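Local structure of ralf, proline/betaine transporter (Legionella pneumophila, 4D7Q) at residues P240-N244 against N245-I249; K252-T256 against F257-F261; W291-E295 against K296-I300. The protein is an engineered chimera that joins a Sec7 domain, a module probably active in guanine nucleotide exchange, to the capping domain of a related bacterial effector. The protein carries 2 engineered substitutions. All blocks are in the same frame, centred on the assembly; numbering follows the deposited sequence.

Overall arrangement
All three interactions lie in the capping-domain part of the chimera, around one antiparallel sheet. Interaction 1 leads into the edge strand 248-252, whose far end passes into interaction 2, at the start of helix 256-262; their centres are about 27 Å apart. Interaction 3 turns from helix 290-293 into strand 297-303 of the same sheet. Its centre is also about 27 Å from that of interaction 1, with nearest atoms about 11 Å apart, but only about 14 Å from that of interaction 2, which it touches where the backbone oxygen of F261 packs on W291 and F292. Interactions 2 and 3 also meet the Sec7 part, across a junction between proteins of different origin.

Interaction 1: residues P240-N244 against N245-I249; sequences PKLQN and NNLTI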
ATOM      1  N   PRO A 240      -9.106 -23.931 -11.539  1.00 37.07           N
ATOM      2  CA  PRO A 240     -10.208 -24.897 -11.723  1.00 37.68           C
ATOM      3  C   PRO A 240     -11.597 -24.329 -12.033  1.00 40.67           C
ATOM      4  O   PRO A 240     -12.360 -25.007 -12.697  1.00 41.00           O
ATOM      5  CB  PRO A 240     -10.184 -25.726 -10.427  1.00 39.75           C
ATOM      6  CG  PRO A 240      -8.812 -25.559  -9.887  1.00 42.98           C
ATOM      7  CD  PRO A 240      -8.391 -24.179 -10.266  1.00 38.09           C
ATOM      8  N   LYS A 241     -11.922 -23.094 -11.591  1.00 36.20           N
ATOM      9  CA  LYS A 241     -13.237 -22.487 -11.864  1.00 35.38           C
ATOM     10  C   LYS A 241     -13.276 -21.793 -13.226  1.00 38.61           C
ATOM     11  O   LYS A 241     -14.330 -21.301 -13.639  1.00 38.22           O
ATOM     12  CB  LYS A 241     -13.652 -21.506 -10.745  1.00 36.52           C
ATOM     13  CG  LYS A 241     -13.630 -22.084  -9.328  1.00 38.85           C
ATOM     14  CD  LYS A 241     -14.720 -23.126  -9.084  1.00 42.78           C
ATOM     15  CE  LYS A 241     -14.791 -23.499  -7.623  1.00 50.35           C
ATOM     16  NZ  LYS A 241     -15.225 -24.912  -7.433  1.00 62.76           N
ATOM     17  N   LEU A 242     -12.140 -21.779 -13.892  1.00 34.27           N
ATOM     18  CA  LEU A 242     -11.994 -21.122 -15.164  1.00 33.47           C
ATOM     19  C   LEU A 242     -11.513 -22.032 -16.309  1.00 35.37           C
ATOM     20  O   LEU A 242     -11.040 -21.564 -17.316  1.00 34.30           O
ATOM     21  CB  LEU A 242     -11.084 -19.906 -14.997  1.00 32.45           C
ATOM     22  CG  LEU A 242     -11.607 -18.759 -14.137  1.00 35.82           C
ATOM     23  CD1 LEU A 242     -10.517 -17.749 -13.863  1.00 34.54           C
ATOM     24  CD2 LEU A 242     -12.794 -18.066 -14.774  1.00 34.49           C
ATOM     25  N   GLN A 243     -11.650 -23.329 -16.139  1.00 32.27           N
ATOM     26  CA  GLN A 243     -11.123 -24.292 -17.100  1.00 32.50           C
ATOM     27  C   GLN A 243     -11.790 -24.353 -18.502  1.00 36.81           C
ATOM     28  O   GLN A 243     -11.231 -24.924 -19.405  1.00 35.84           O
ATOM     29  CB  GLN A 243     -10.996 -25.661 -16.464  1.00 33.88           C
ATOM     30  CG  GLN A 243      -9.814 -25.779 -15.516  1.00 44.43           C
ATOM     31  CD  GLN A 243      -8.497 -25.344 -16.122  1.00 48.22           C
ATOM     32  OE1 GLN A 243      -7.901 -24.412 -15.668  1.00 41.80           O
ATOM     33  NE2 GLN A 243      -8.053 -26.027 -17.132  1.00 37.53           N
ATOM     34  N   ASN A 244     -12.946 -23.724 -18.662  1.00 31.31           N
ATOM     35  CA  ASN A 244     -13.610 -23.593 -19.957  1.00 32.40           C
ATOM     36  C   ASN A 244     -13.432 -22.181 -20.501  1.00 35.66           C
ATOM     37  O   ASN A 244     -13.981 -21.870 -21.560  1.00 36.13           O
ATOM     38  CB  ASN A 244     -15.108 -23.939 -19.851  1.00 37.64           C
ATOM     39  CG  ASN A 244     -15.369 -25.423 -19.841  1.00 60.55           C
ATOM     40  OD1 ASN A 244     -15.134 -26.126 -20.831  1.00 58.67           O
ATOM     41  ND2 ASN A 244     -15.843 -25.935 -18.713  1.00 49.52           N
ATOM     42  N   ASN A 245     -12.694 -21.315 -19.756  1.00 29.73           N
ATOM     43  CA  ASN A 245     -12.456 -19.925 -20.128  1.00 29.34           C
ATOM     44  C   ASN A 245     -11.131 -19.771 -20.841  1.00 33.45           C
ATOM     45  O   ASN A 245     -10.121 -20.330 -20.403  1.00 33.39           O
ATOM     46  CB  ASN A 245     -12.475 -18.997 -18.890  1.00 32.43           C
ATOM     47  CG  ASN A 245     -13.865 -18.678 -18.364  1.00 59.87           C
ATOM     48  OD1 ASN A 245     -14.297 -17.519 -18.349  1.00 55.74           O
ATOM     49  ND2 ASN A 245     -14.590 -19.691 -17.899  1.00 45.26           N
ATOM     50  N   ASN A 246     -11.122 -18.964 -21.900  1.00 30.26           N
ATOM     51  CA  ASN A 246      -9.920 -18.647 -22.657  1.00 30.64           C
ATOM     52  C   ASN A 246      -9.413 -17.285 -22.153  1.00 35.53           C
ATOM     53  O   ASN A 246      -9.878 -16.223 -22.579  1.00 36.51           O
ATOM     54  CB  ASN A 246     -10.202 -18.697 -24.166  1.00 31.22           C
ATOM     55  CG  ASN A 246     -10.688 -20.057 -24.616  1.00 47.70           C
ATOM     56  OD1 ASN A 246     -10.237 -21.104 -24.130  1.00 37.03           O
ATOM     57  ND2 ASN A 246     -11.620 -20.075 -25.554  1.00 41.22           N
ATOM     58  N   LEU A 247      -8.508 -17.359 -21.192  1.00 30.51           N
ATOM     59  CA  LEU A 247      -7.908 -16.215 -20.546  1.00 29.52           C
ATOM     60  C   LEU A 247      -6.689 -15.654 -21.250  1.00 33.17           C
ATOM     61  O   LEU A 247      -5.998 -16.324 -21.948  1.00 31.51           O
ATOM     62  CB  LEU A 247      -7.541 -16.534 -19.099  1.00 28.63           C
ATOM     63  CG  LEU A 247      -8.609 -17.042 -18.165  1.00 32.83           C
ATOM     64  CD1 LEU A 247      -8.048 -17.491 -16.848  1.00 32.23           C
ATOM     65  CD2 LEU A 247      -9.759 -16.074 -17.996  1.00 31.13           C
ATOM     66  N   THR A 248      -6.458 -14.383 -21.007  1.00 31.17           N
ATOM     67  CA  THR A 248      -5.270 -13.680 -21.403  1.00 30.99           C
ATOM     68  C   THR A 248      -4.497 -13.312 -20.125  1.00 33.08           C
ATOM     69  O   THR A 248      -4.969 -12.564 -19.327  1.00 31.68           O
ATOM     70  CB  THR A 248      -5.684 -12.452 -22.212  1.00 36.24           C
ATOM     71  OG1 THR A 248      -6.237 -12.887 -23.438  1.00 41.75           O
ATOM     72  CG2 THR A 248      -4.575 -11.573 -22.457  1.00 30.68           C
ATOM     73  N   ILE A 249      -3.314 -13.876 -19.938  1.00 31.38           N
ATOM     74  CA  ILE A 249      -2.583 -13.711 -18.708  1.00 31.58           C
ATOM     75  C   ILE A 249      -1.212 -13.057 -18.940  1.00 37.55           C
ATOM     76  O   ILE A 249      -0.444 -13.478 -19.770  1.00 34.89           O
ATOM     77  CB  ILE A 249      -2.461 -15.021 -17.909  1.00 33.95           C
ATOM     78  CG1 ILE A 249      -3.821 -15.696 -17.785  1.00 33.12           C
ATOM     79  CG2 ILE A 249      -1.872 -14.730 -16.541  1.00 33.44           C
ATOM     80  CD1 ILE A 249      -3.836 -17.076 -17.223  1.00 32.35           C
TER
HETATM   81  O   HOH W   1     -14.730 -22.243 -17.054  1.00 39.70           O
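L242 reaches forward to both N245 and L247, its two methyl groups dividing the work. CD1 meets L247 CD1 at 3.9 Å, the two side chains crossing at about a right angle, while CD2 rests over the flat of the N245 amide, 3.8 Å from its CG. Behind this packing, the main chain makes a type I beta turn from L242 to N245. It is closed by N245 N donating to L242 O over 3.0 Å; the donor stands well above the carbonyl plane, 58° out of it. N237 ND2 gives L242 O a second hydrogen bond. The turn lies in the capping domain, in the loop that leads from helix 220-230 to edge strand 248-252, and L242 continues inward onto L318 and I322 of helix 313-325. At N244 the backbone N is bridged to the next side chain by a water, which accepts from N244 N at 2.8 Å and from N245 ND2 at 2.7 Å. With chi1 at -77°, N245 carries CG beside its own backbone N, which brings the amide back over the turn to that water. Beyond it, N246 N is bound by E273 OE2, and L247 leans on I270 of the neighbouring strand.

Interaction 2: residues K252-T256 against F257-F261; sequences KNPKT and FLSKF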
ATOM      1  N   LYS A 252       3.216  -8.578 -14.355  1.00 33.23           N
ATOM      2  CA  LYS A 252       3.885  -7.283 -14.215  1.00 31.56           C
ATOM      3  C   LYS A 252       4.891  -7.385 -13.069  1.00 34.66           C
ATOM      4  O   LYS A 252       4.510  -7.637 -11.927  1.00 31.47           O
ATOM      5  CB  LYS A 252       2.868  -6.159 -13.982  1.00 33.25           C
ATOM      6  CG  LYS A 252       2.006  -5.847 -15.222  1.00 49.48           C
ATOM      7  CD  LYS A 252       1.242  -4.523 -15.059  1.00 64.02           C
ATOM      8  CE  LYS A 252       0.247  -4.249 -16.168  1.00 80.39           C
ATOM      9  NZ  LYS A 252       0.902  -3.826 -17.437  1.00 89.31           N
ATOM     10  N   ASN A 253       6.181  -7.281 -13.406  1.00 33.24           N
ATOM     11  CA  ASN A 253       7.279  -7.381 -12.454  1.00 33.32           C
ATOM     12  C   ASN A 253       7.421  -6.126 -11.625  1.00 35.24           C
ATOM     13  O   ASN A 253       7.211  -5.017 -12.119  1.00 32.33           O
ATOM     14  CB  ASN A 253       8.599  -7.727 -13.161  1.00 35.29           C
ATOM     15  CG  ASN A 253       8.573  -9.108 -13.740  1.00 59.50           C
ATOM     16  OD1 ASN A 253       8.613 -10.112 -13.027  1.00 59.96           O
ATOM     17  ND2 ASN A 253       8.434  -9.187 -15.043  1.00 53.55           N
ATOM     18  N   PRO A 254       7.722  -6.267 -10.327  1.00 33.43           N
ATOM     19  CA  PRO A 254       7.898  -5.059  -9.508  1.00 32.17           C
ATOM     20  C   PRO A 254       9.330  -4.546  -9.643  1.00 32.37           C
ATOM     21  O   PRO A 254      10.196  -5.268 -10.134  1.00 29.95           O
ATOM     22  CB  PRO A 254       7.636  -5.583  -8.094  1.00 33.89           C
ATOM     23  CG  PRO A 254       8.107  -7.008  -8.132  1.00 39.29           C
ATOM     24  CD  PRO A 254       8.006  -7.497  -9.556  1.00 35.05           C
ATOM     25  N   LYS A 255       9.609  -3.356  -9.111  1.00 29.79           N
ATOM     26  CA  LYS A 255      10.981  -2.860  -9.030  1.00 29.65           C
ATOM     27  C   LYS A 255      11.643  -3.753  -7.985  1.00 29.57           C
ATOM     28  O   LYS A 255      10.995  -4.124  -7.010  1.00 28.67           O
ATOM     29  CB  LYS A 255      11.010  -1.405  -8.569  1.00 33.56           C
ATOM     30  CG  LYS A 255      10.395  -0.466  -9.610  1.00 51.94           C
ATOM     31  CD  LYS A 255       9.950   0.855  -9.010  1.00 60.12           C
ATOM     32  CE  LYS A 255       8.785   0.703  -8.065  1.00 51.05           C
ATOM     33  NZ  LYS A 255       9.008   1.531  -6.870  1.00 33.88           N
ATOM     34  N   THR A 256      12.877  -4.171  -8.230  1.00 25.16           N
ATOM     35  CA  THR A 256      13.615  -5.092  -7.349  1.00 24.21           C
ATOM     36  C   THR A 256      13.762  -4.596  -5.932  1.00 24.12           C
ATOM     37  O   THR A 256      13.636  -5.387  -4.994  1.00 21.36           O
ATOM     38  CB  THR A 256      14.967  -5.447  -7.969  1.00 39.85           C
ATOM     39  OG1 THR A 256      15.535  -4.239  -8.463  1.00 50.38           O
ATOM     40  CG2 THR A 256      14.833  -6.438  -9.104  1.00 41.26           C
ATOM     41  N   PHE A 257      14.006  -3.281  -5.769  1.00 21.05           N
ATOM     42  CA  PHE A 257      14.142  -2.651  -4.454  1.00 20.72           C
ATOM     43  C   PHE A 257      12.837  -2.894  -3.652  1.00 25.41           C
ATOM     44  O   PHE A 257      12.884  -3.485  -2.581  1.00 25.67           O
ATOM     45  CB  PHE A 257      14.484  -1.139  -4.604  1.00 21.56           C
ATOM     46  CG  PHE A 257      14.622  -0.411  -3.280  1.00 23.18           C
ATOM     47  CD1 PHE A 257      13.495  -0.014  -2.561  1.00 23.71           C
ATOM     48  CD2 PHE A 257      15.874  -0.167  -2.727  1.00 26.46           C
ATOM     49  CE1 PHE A 257      13.622   0.603  -1.295  1.00 26.53           C
ATOM     50  CE2 PHE A 257      15.997   0.459  -1.471  1.00 27.07           C
ATOM     51  CZ  PHE A 257      14.866   0.891  -0.791  1.00 24.69           C
ATOM     52  N   LEU A 258      11.681  -2.494  -4.204  1.00 23.50           N
ATOM     53  CA  LEU A 258      10.375  -2.676  -3.567  1.00 23.58           C
ATOM     54  C   LEU A 258      10.081  -4.149  -3.195  1.00 24.77           C
ATOM     55  O   LEU A 258       9.627  -4.409  -2.099  1.00 21.63           O
ATOM     56  CB  LEU A 258       9.255  -2.088  -4.446  1.00 24.14           C
ATOM     57  CG  LEU A 258       7.834  -2.039  -3.808  1.00 26.69           C
ATOM     58  CD1 LEU A 258       7.814  -1.184  -2.559  1.00 26.90           C
ATOM     59  CD2 LEU A 258       6.831  -1.509  -4.791  1.00 22.92           C
ATOM     60  N   SER A 259      10.342  -5.088  -4.119  1.00 23.19           N
ATOM     61  CA  SER A 259      10.186  -6.527  -3.936  1.00 22.42           C
ATOM     62  C   SER A 259      10.944  -7.017  -2.677  1.00 26.49           C
ATOM     63  O   SER A 259      10.413  -7.817  -1.908  1.00 24.29           O
ATOM     64  CB  SER A 259      10.723  -7.254  -5.166  1.00 25.47           C
ATOM     65  OG  SER A 259      10.231  -8.584  -5.178  1.00 34.41           O
ATOM     66  N   LYS A 260      12.198  -6.545  -2.488  1.00 22.57           N
ATOM     67  CA  LYS A 260      13.030  -6.929  -1.352  1.00 21.56           C
ATOM     68  C   LYS A 260      12.460  -6.422  -0.038  1.00 22.54           C
ATOM     69  O   LYS A 260      12.454  -7.160   0.934  1.00 19.09           O
ATOM     70  CB  LYS A 260      14.468  -6.423  -1.532  1.00 21.32           C
ATOM     71  CG  LYS A 260      15.240  -7.215  -2.577  1.00 23.84           C
ATOM     72  CD  LYS A 260      16.631  -6.625  -2.740  1.00 29.48           C
ATOM     73  CE  LYS A 260      17.504  -7.427  -3.673  1.00 27.77           C
ATOM     74  NZ  LYS A 260      18.840  -6.789  -3.758  1.00 35.37           N
ATOM     75  N   PHE A 261      11.943  -5.192  -0.025  1.00 20.90           N
ATOM     76  CA  PHE A 261      11.410  -4.584   1.193  1.00 20.56           C
ATOM     77  C   PHE A 261       9.987  -4.966   1.543  1.00 22.03           C
ATOM     78  O   PHE A 261       9.551  -4.714   2.661  1.00 19.35           O
ATOM     79  CB  PHE A 261      11.646  -3.048   1.191  1.00 21.50           C
ATOM     80  CG  PHE A 261      13.043  -2.640   1.643  1.00 21.55           C
ATOM     81  CD1 PHE A 261      13.343  -2.505   2.989  1.00 22.71           C
ATOM     82  CD2 PHE A 261      14.055  -2.403   0.715  1.00 21.93           C
ATOM     83  CE1 PHE A 261      14.629  -2.136   3.404  1.00 23.86           C
ATOM     84  CE2 PHE A 261      15.341  -2.030   1.130  1.00 23.42           C
ATOM     85  CZ  PHE A 261      15.623  -1.900   2.470  1.00 22.27           C
TER
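S259 and K260 return their backbone N-H groups to the carbonyls of K255 and T256, giving the first two i to i+4 bonds of a helix. S259 N lies 3.1 Å from K255 O with an N-H...O angle of 169°, approaching almost in line with the carbonyl. K260 N reaches T256 O at 3.1 Å as well, tilted 24° from the carbonyl plane and less straight. Side chains fill in around these bonds. K260 lays its CG methylene beside the same acceptor, 3.4 Å from T256 O, before the rest of the chain runs out extended. On another flank, P254 CG touches S259 CB at 4.0 Å, so the proline just ahead of the helix packs on its first turn. K255 is the N-cap of helix 256-262, through which the capping domain passes from edge strand 248-252 to the adjacent antiparallel strand 264-271. Next to the proline, S259 OG stands anti to its backbone nitrogen (chi1 -163°) and is hydrogen-bonded to Y264 O at the start of that second strand, tying the short helix to the chain that follows it. Further along, F261 CD2 lies 3.6 Å above one face of the F257 ring, displaced toward the rim, and F257 O sits in plane at the edge of the F261 ring. The outer layer belongs to the Sec7 part of the fusion: Y139 and F143 of helix 135-152 meet the rings of F257 and F261, while K255 NZ forms a salt bridge with D114 of helix 110-127. From the capping domain itself, F288 stacks on F261.

Interaction 3: residues W291-E295 against K296-I300; sequences WFLGE and KSKII
L293 and K298 make the close part of this contact, their side chains sliding past each other in opposite directions. L293 CD1 packs on the aliphatic chain of K298, 3.8 Å from CE, and its branched end presses on the carbonyl of K296, with CG 3.3 Å and CD2 3.5 Å from K296 O. With chi1 at -176°, the L293 side chain swings CG away from its own N and alongside the carbonyl carbon, toward the following strand. Beyond the methylenes, K298 NZ gives a hydrogen bond to a water at 2.8 Å, and this water in turn donates to F292 O, connecting the lysine to the last turn of the helix. The ammonium group also binds G108 O of the Sec7 part and makes a cation-pi contact with Y283. The segment links helix 290-293 to strand 297-303 of the capping-domain sheet, and G294 makes the exit from the helix at a positive phi of 81°, a backbone conformation to which glycine is well suited. Past the glycine the packing gives way to an exposed side. E295 and K296 are both exposed to solvent; K296, bent at chi2 and chi4, leaves NZ 4.5 Å from E295 OE1, attractive in sign but beyond a salt bridge. Between the two sides, K296 N is buried with no hydrogen-bond partner in the model.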
ATOM      1  N   TRP A 291       9.073  -6.900   8.193  1.00 20.63           N
ATOM      2  CA  TRP A 291       8.274  -5.951   8.960  1.00 20.31           C
ATOM      3  C   TRP A 291       6.971  -5.618   8.242  1.00 23.01           C
ATOM      4  O   TRP A 291       5.992  -5.214   8.868  1.00 22.76           O
ATOM      5  CB  TRP A 291       9.071  -4.671   9.223  1.00 18.48           C
ATOM      6  CG  TRP A 291       9.510  -3.970   7.975  1.00 19.35           C
ATOM      7  CD1 TRP A 291      10.746  -4.021   7.398  1.00 21.77           C
ATOM      8  CD2 TRP A 291       8.716  -3.113   7.147  1.00 19.58           C
ATOM      9  NE1 TRP A 291      10.770  -3.248   6.262  1.00 21.68           N
ATOM     10  CE2 TRP A 291       9.535  -2.679   6.086  1.00 23.33           C
ATOM     11  CE3 TRP A 291       7.390  -2.670   7.199  1.00 21.46           C
ATOM     12  CZ2 TRP A 291       9.075  -1.826   5.087  1.00 23.80           C
ATOM     13  CZ3 TRP A 291       6.935  -1.821   6.205  1.00 22.86           C
ATOM     14  CH2 TRP A 291       7.775  -1.408   5.164  1.00 23.75           C
ATOM     15  N   PHE A 292       6.967  -5.792   6.924  1.00 19.66           N
ATOM     16  CA  PHE A 292       5.777  -5.509   6.114  1.00 20.47           C
ATOM     17  C   PHE A 292       4.871  -6.711   5.967  1.00 25.08           C
ATOM     18  O   PHE A 292       3.649  -6.578   6.037  1.00 23.29           O
ATOM     19  CB  PHE A 292       6.201  -5.037   4.706  1.00 21.47           C
ATOM     20  CG  PHE A 292       5.054  -4.590   3.824  1.00 23.41           C
ATOM     21  CD1 PHE A 292       4.409  -3.369   4.050  1.00 24.77           C
ATOM     22  CD2 PHE A 292       4.587  -5.403   2.797  1.00 23.79           C
ATOM     23  CE1 PHE A 292       3.345  -2.965   3.235  1.00 23.55           C
ATOM     24  CE2 PHE A 292       3.539  -4.979   1.973  1.00 25.03           C
ATOM     25  CZ  PHE A 292       2.941  -3.761   2.190  1.00 21.82           C
ATOM     26  N   LEU A 293       5.480  -7.880   5.716  1.00 22.70           N
ATOM     27  CA  LEU A 293       4.762  -9.099   5.388  1.00 22.60           C
ATOM     28  C   LEU A 293       4.669 -10.118   6.521  1.00 26.87           C
ATOM     29  O   LEU A 293       3.796 -10.987   6.499  1.00 24.60           O
ATOM     30  CB  LEU A 293       5.462  -9.728   4.167  1.00 21.97           C
ATOM     31  CG  LEU A 293       4.847 -10.985   3.542  1.00 26.26           C
ATOM     32  CD1 LEU A 293       3.496 -10.689   2.901  1.00 26.62           C
ATOM     33  CD2 LEU A 293       5.787 -11.630   2.590  1.00 24.82           C
ATOM     34  N   GLY A 294       5.598 -10.069   7.452  1.00 24.59           N
ATOM     35  CA  GLY A 294       5.654 -11.127   8.449  1.00 24.76           C
ATOM     36  C   GLY A 294       6.385 -12.312   7.837  1.00 29.94           C
ATOM     37  O   GLY A 294       7.070 -12.175   6.820  1.00 29.52           O
ATOM     38  N   GLU A 295       6.203 -13.491   8.401  1.00 27.49           N
ATOM     39  CA  GLU A 295       6.950 -14.670   7.973  1.00 27.84           C
ATOM     40  C   GLU A 295       6.298 -15.542   6.914  1.00 30.42           C
ATOM     41  O   GLU A 295       6.928 -16.498   6.457  1.00 29.73           O
ATOM     42  CB  GLU A 295       7.349 -15.513   9.201  1.00 29.77           C
ATOM     43  CG  GLU A 295       8.192 -14.765  10.228  1.00 42.21           C
ATOM     44  CD  GLU A 295       8.616 -15.560  11.452  1.00 57.85           C
ATOM     45  OE1 GLU A 295       7.873 -16.473  11.884  1.00 49.58           O
ATOM     46  OE2 GLU A 295       9.695 -15.246  11.998  1.00 58.50           O
ATOM     47  N   LYS A 296       5.058 -15.238   6.526  1.00 27.53           N
ATOM     48  CA  LYS A 296       4.332 -16.069   5.553  1.00 28.19           C
ATOM     49  C   LYS A 296       3.966 -15.369   4.258  1.00 32.09           C
ATOM     50  O   LYS A 296       4.012 -14.148   4.167  1.00 31.76           O
ATOM     51  CB  LYS A 296       3.077 -16.697   6.202  1.00 31.82           C
ATOM     52  CG  LYS A 296       3.341 -17.468   7.511  1.00 52.98           C
ATOM     53  CD  LYS A 296       3.939 -18.871   7.316  1.00 63.80           C
ATOM     54  CE  LYS A 296       4.055 -19.643   8.619  1.00 78.51           C
ATOM     55  NZ  LYS A 296       5.122 -19.106   9.519  1.00 87.01           N
ATOM     56  N   SER A 297       3.619 -16.162   3.250  1.00 28.77           N
ATOM     57  CA  SER A 297       3.207 -15.689   1.936  1.00 27.23           C
ATOM     58  C   SER A 297       1.733 -15.278   1.970  1.00 29.47           C
ATOM     59  O   SER A 297       0.976 -15.705   2.846  1.00 28.10           O
ATOM     60  CB  SER A 297       3.409 -16.785   0.900  1.00 28.12           C
ATOM     61  OG  SER A 297       4.782 -16.936   0.580  1.00 31.67           O
ATOM     62  N   LYS A 298       1.343 -14.418   1.023  1.00 25.40           N
ATOM     63  CA  LYS A 298      -0.028 -13.961   0.873  1.00 24.73           C
ATOM     64  C   LYS A 298      -0.315 -13.570  -0.580  1.00 28.47           C
ATOM     65  O   LYS A 298       0.599 -13.226  -1.351  1.00 27.28           O
ATOM     66  CB  LYS A 298      -0.369 -12.811   1.878  1.00 25.45           C
ATOM     67  CG  LYS A 298      -0.070 -11.397   1.353  1.00 28.30           C
ATOM     68  CD  LYS A 298      -0.498 -10.277   2.292  1.00 22.60           C
ATOM     69  CE  LYS A 298       0.234  -9.004   1.880  1.00 22.96           C
ATOM     70  NZ  LYS A 298      -0.140  -7.862   2.749  1.00 21.96           N
ATOM     71  N   ILE A 299      -1.595 -13.666  -0.952  1.00 25.55           N
ATOM     72  CA  ILE A 299      -2.105 -13.246  -2.245  1.00 25.11           C
ATOM     73  C   ILE A 299      -3.296 -12.320  -2.046  1.00 27.98           C
ATOM     74  O   ILE A 299      -4.105 -12.534  -1.134  1.00 27.02           O
ATOM     75  CB  ILE A 299      -2.367 -14.385  -3.277  1.00 28.35           C
ATOM     76  CG1 ILE A 299      -3.407 -15.397  -2.776  1.00 29.05           C
ATOM     77  CG2 ILE A 299      -1.056 -15.060  -3.746  1.00 28.20           C
ATOM     78  CD1 ILE A 299      -4.096 -16.196  -3.935  1.00 34.22           C
ATOM     79  N   ILE A 300      -3.374 -11.277  -2.877  1.00 23.54           N
ATOM     80  CA  ILE A 300      -4.478 -10.315  -2.866  1.00 22.57           C
ATOM     81  C   ILE A 300      -5.100 -10.299  -4.271  1.00 27.62           C
ATOM     82  O   ILE A 300      -4.413  -9.987  -5.258  1.00 26.10           O
ATOM     83  CB  ILE A 300      -4.055  -8.900  -2.370  1.00 24.14           C
ATOM     84  CG1 ILE A 300      -3.532  -8.949  -0.886  1.00 24.54           C
ATOM     85  CG2 ILE A 300      -5.228  -7.893  -2.513  1.00 23.54           C
ATOM     86  CD1 ILE A 300      -2.737  -7.683  -0.423  1.00 23.13           C
TER
HETATM   87  O   HOH W   2       1.126  -8.378   5.136  1.00 32.69           O